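MNMC2 (Aquifex aeolicus, PDB 3VYW) acts as a tRNA methyltransferase that uses S-adenosylmethionine in modifying the wobble uridine, working without the oxidase domain to which such enzymes are usually fused. Local coordinates at residues 116-119 with 124-127. Sequence-based numbering, arbitrary orientation.
Sequences KHLW and KLRV
The indole of W119 meets L125 at its pyrrole edge, where the carbonyl O of L125 lies in the ring plane, while CG2 of V127 comes in obliquely, 4.1 Å from CZ2 of W119. W119 NE1 donates to L125 O over 3.0 Å, and an N-H...O angle of 173° shows the bond to be nearly straight. On the acceptor side the approach is bent, with a C=O...N angle of 138° and NE1 somewhat tilted from the carbonyl plane. With CG anti to its carbonyl carbon (chi1 -72°), the indole reaches from the helix to L125, just before strand 126-133; R165 adds a cation-pi contact. Beside it L118 CD2 touches L125 CD2 at 3.9 Å, and L118 CD1 lies 4.2 Å from V127 CG2. A phenylalanine at W119 would probably leave L125 O without this donor and the ring freer to turn. These contacts join helix 109-121 to strand 126-133 within a beta-alpha-beta unit of the Rossmann-like methyltransferase fold; the side chain of L118 lies about 14 Å from the bound S-adenosylmethionine. The chemistry implies one directional bond that orients the indole edge toward L125 O, just ahead of the strand, flanked by apolar contacts that add non-directional packing.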
ATOM      1  N   LYS A 116       7.322  -8.331  16.870  1.00 42.37           N
ATOM      2  CA  LYS A 116       7.842  -9.533  17.450  1.00 42.81           C
ATOM      3  C   LYS A 116       9.288  -9.799  17.091  1.00 45.32           C
ATOM      4  O   LYS A 116      10.080 -10.127  17.924  1.00 44.57           O
ATOM      5  CB  LYS A 116       7.002 -10.711  17.023  1.00 46.38           C
ATOM      6  CG  LYS A 116       7.138 -11.887  17.947  1.00 48.90           C
ATOM      7  CD  LYS A 116       7.086 -13.187  17.197  1.00 53.04           C
ATOM      8  CE  LYS A 116       7.572 -14.311  18.063  1.00 53.77           C
ATOM      9  NZ  LYS A 116       6.821 -14.399  19.327  1.00 56.92           N
ATOM     10  N   HIS A 117       9.619  -9.695  15.830  1.00 44.78           N
ATOM     11  CA  HIS A 117      10.970  -9.781  15.399  1.00 43.11           C
ATOM     12  C   HIS A 117      11.839  -8.685  15.845  1.00 41.62           C
ATOM     13  O   HIS A 117      12.959  -8.909  16.205  1.00 44.30           O
ATOM     14  CB  HIS A 117      11.013  -9.947  13.913  1.00 42.22           C
ATOM     15  CG  HIS A 117      10.337 -11.178  13.467  1.00 45.19           C
ATOM     16  ND1 HIS A 117      10.989 -12.233  13.064  1.00 49.27           N
ATOM     17  CD2 HIS A 117       9.018 -11.518  13.472  1.00 47.35           C
ATOM     18  CE1 HIS A 117      10.133 -13.192  12.782  1.00 49.17           C
ATOM     19  NE2 HIS A 117       8.928 -12.746  13.034  1.00 47.83           N
ATOM     20  N   LEU A 118      11.370  -7.469  15.831  1.00 41.07           N
ATOM     21  CA  LEU A 118      12.254  -6.418  16.207  1.00 42.82           C
ATOM     22  C   LEU A 118      12.688  -6.605  17.623  1.00 51.51           C
ATOM     23  O   LEU A 118      13.826  -6.423  17.941  1.00 53.55           O
ATOM     24  CB  LEU A 118      11.540  -5.098  16.137  1.00 44.71           C
ATOM     25  CG  LEU A 118      11.402  -4.506  14.773  1.00 47.68           C
ATOM     26  CD1 LEU A 118      10.496  -3.313  14.872  1.00 49.23           C
ATOM     27  CD2 LEU A 118      12.766  -4.082  14.327  1.00 46.63           C
ATOM     28  N   TRP A 119      11.747  -6.895  18.491  1.00 47.33           N
ATOM     29  CA  TRP A 119      12.057  -7.175  19.854  1.00 51.06           C
ATOM     30  C   TRP A 119      12.831  -8.427  20.121  1.00 48.68           C
ATOM     31  O   TRP A 119      13.588  -8.481  21.049  1.00 55.98           O
ATOM     32  CB  TRP A 119      10.870  -6.969  20.761  1.00 44.65           C
ATOM     33  CG  TRP A 119      10.565  -5.521  20.918  1.00 42.24           C
ATOM     34  CD1 TRP A 119      11.444  -4.484  20.910  1.00 44.39           C
ATOM     35  CD2 TRP A 119       9.276  -4.908  21.067  1.00 41.21           C
ATOM     36  NE1 TRP A 119      10.806  -3.315  21.056  1.00 42.77           N
ATOM     37  CE2 TRP A 119       9.510  -3.505  21.158  1.00 43.02           C
ATOM     38  CE3 TRP A 119       7.996  -5.371  21.148  1.00 42.77           C
ATOM     39  CZ2 TRP A 119       8.495  -2.615  21.318  1.00 45.10           C
ATOM     40  CZ3 TRP A 119       6.984  -4.465  21.305  1.00 38.38           C
ATOM     41  CH2 TRP A 119       7.229  -3.122  21.386  1.00 37.93           C
ATOM     42  N   LYS A 124      15.369  -4.075  23.699  1.00 55.80           N
ATOM     43  CA  LYS A 124      15.352  -2.745  24.251  1.00 59.75           C
ATOM     44  C   LYS A 124      15.016  -1.626  23.296  1.00 54.28           C
ATOM     45  O   LYS A 124      15.035  -0.481  23.662  1.00 53.29           O
ATOM     46  CB  LYS A 124      16.688  -2.479  24.908  1.00 66.81           C
ATOM     47  CG  LYS A 124      17.147  -3.615  25.789  1.00 73.10           C
ATOM     48  CD  LYS A 124      17.136  -3.205  27.243  1.00 77.44           C
ATOM     49  CE  LYS A 124      16.366  -4.197  28.083  1.00 82.56           C
ATOM     50  NZ  LYS A 124      17.247  -5.291  28.578  1.00 87.33           N
ATOM     51  N   LEU A 125      14.724  -1.978  22.066  1.00 54.77           N
ATOM     52  CA  LEU A 125      14.499  -1.038  20.995  1.00 50.93           C
ATOM     53  C   LEU A 125      13.273  -0.183  21.120  1.00 46.39           C
ATOM     54  O   LEU A 125      12.222  -0.654  21.392  1.00 52.37           O
ATOM     55  CB  LEU A 125      14.390  -1.827  19.711  1.00 52.51           C
ATOM     56  CG  LEU A 125      14.503  -1.058  18.425  1.00 49.99           C
ATOM     57  CD1 LEU A 125      15.947  -0.779  18.172  1.00 46.46           C
ATOM     58  CD2 LEU A 125      13.941  -1.942  17.349  1.00 56.22           C
ATOM     59  N   ARG A 126      13.403   1.090  20.866  1.00 45.27           N
ATOM     60  CA  ARG A 126      12.252   1.923  20.934  1.00 50.66           C
ATOM     61  C   ARG A 126      11.708   2.032  19.549  1.00 47.75           C
ATOM     62  O   ARG A 126      12.423   2.294  18.644  1.00 51.47           O
ATOM     63  CB  ARG A 126      12.638   3.281  21.472  1.00 54.19           C
ATOM     64  CG  ARG A 126      11.485   4.220  21.712  1.00 61.82           C
ATOM     65  CD  ARG A 126      11.759   5.552  21.059  1.00 65.39           C
ATOM     66  NE  ARG A 126      10.600   6.419  21.064  1.00 70.50           N
ATOM     67  CZ  ARG A 126       9.683   6.432  22.012  1.00 72.59           C
ATOM     68  NH1 ARG A 126       9.786   5.617  23.032  1.00 77.62           N
ATOM     69  NH2 ARG A 126       8.660   7.252  21.930  1.00 71.20           N
ATOM     70  N   VAL A 127      10.431   1.790  19.379  1.00 40.10           N
ATOM     71  CA  VAL A 127       9.882   1.779  18.055  1.00 37.43           C
ATOM     72  C   VAL A 127       8.878   2.866  17.831  1.00 39.21           C
ATOM     73  O   VAL A 127       7.976   3.013  18.582  1.00 37.32           O
ATOM     74  CB  VAL A 127       9.238   0.445  17.766  1.00 34.24           C
ATOM     75  CG1 VAL A 127       8.904   0.361  16.317  1.00 34.85           C
ATOM     76  CG2 VAL A 127      10.168  -0.671  18.124  1.00 31.28           C
TER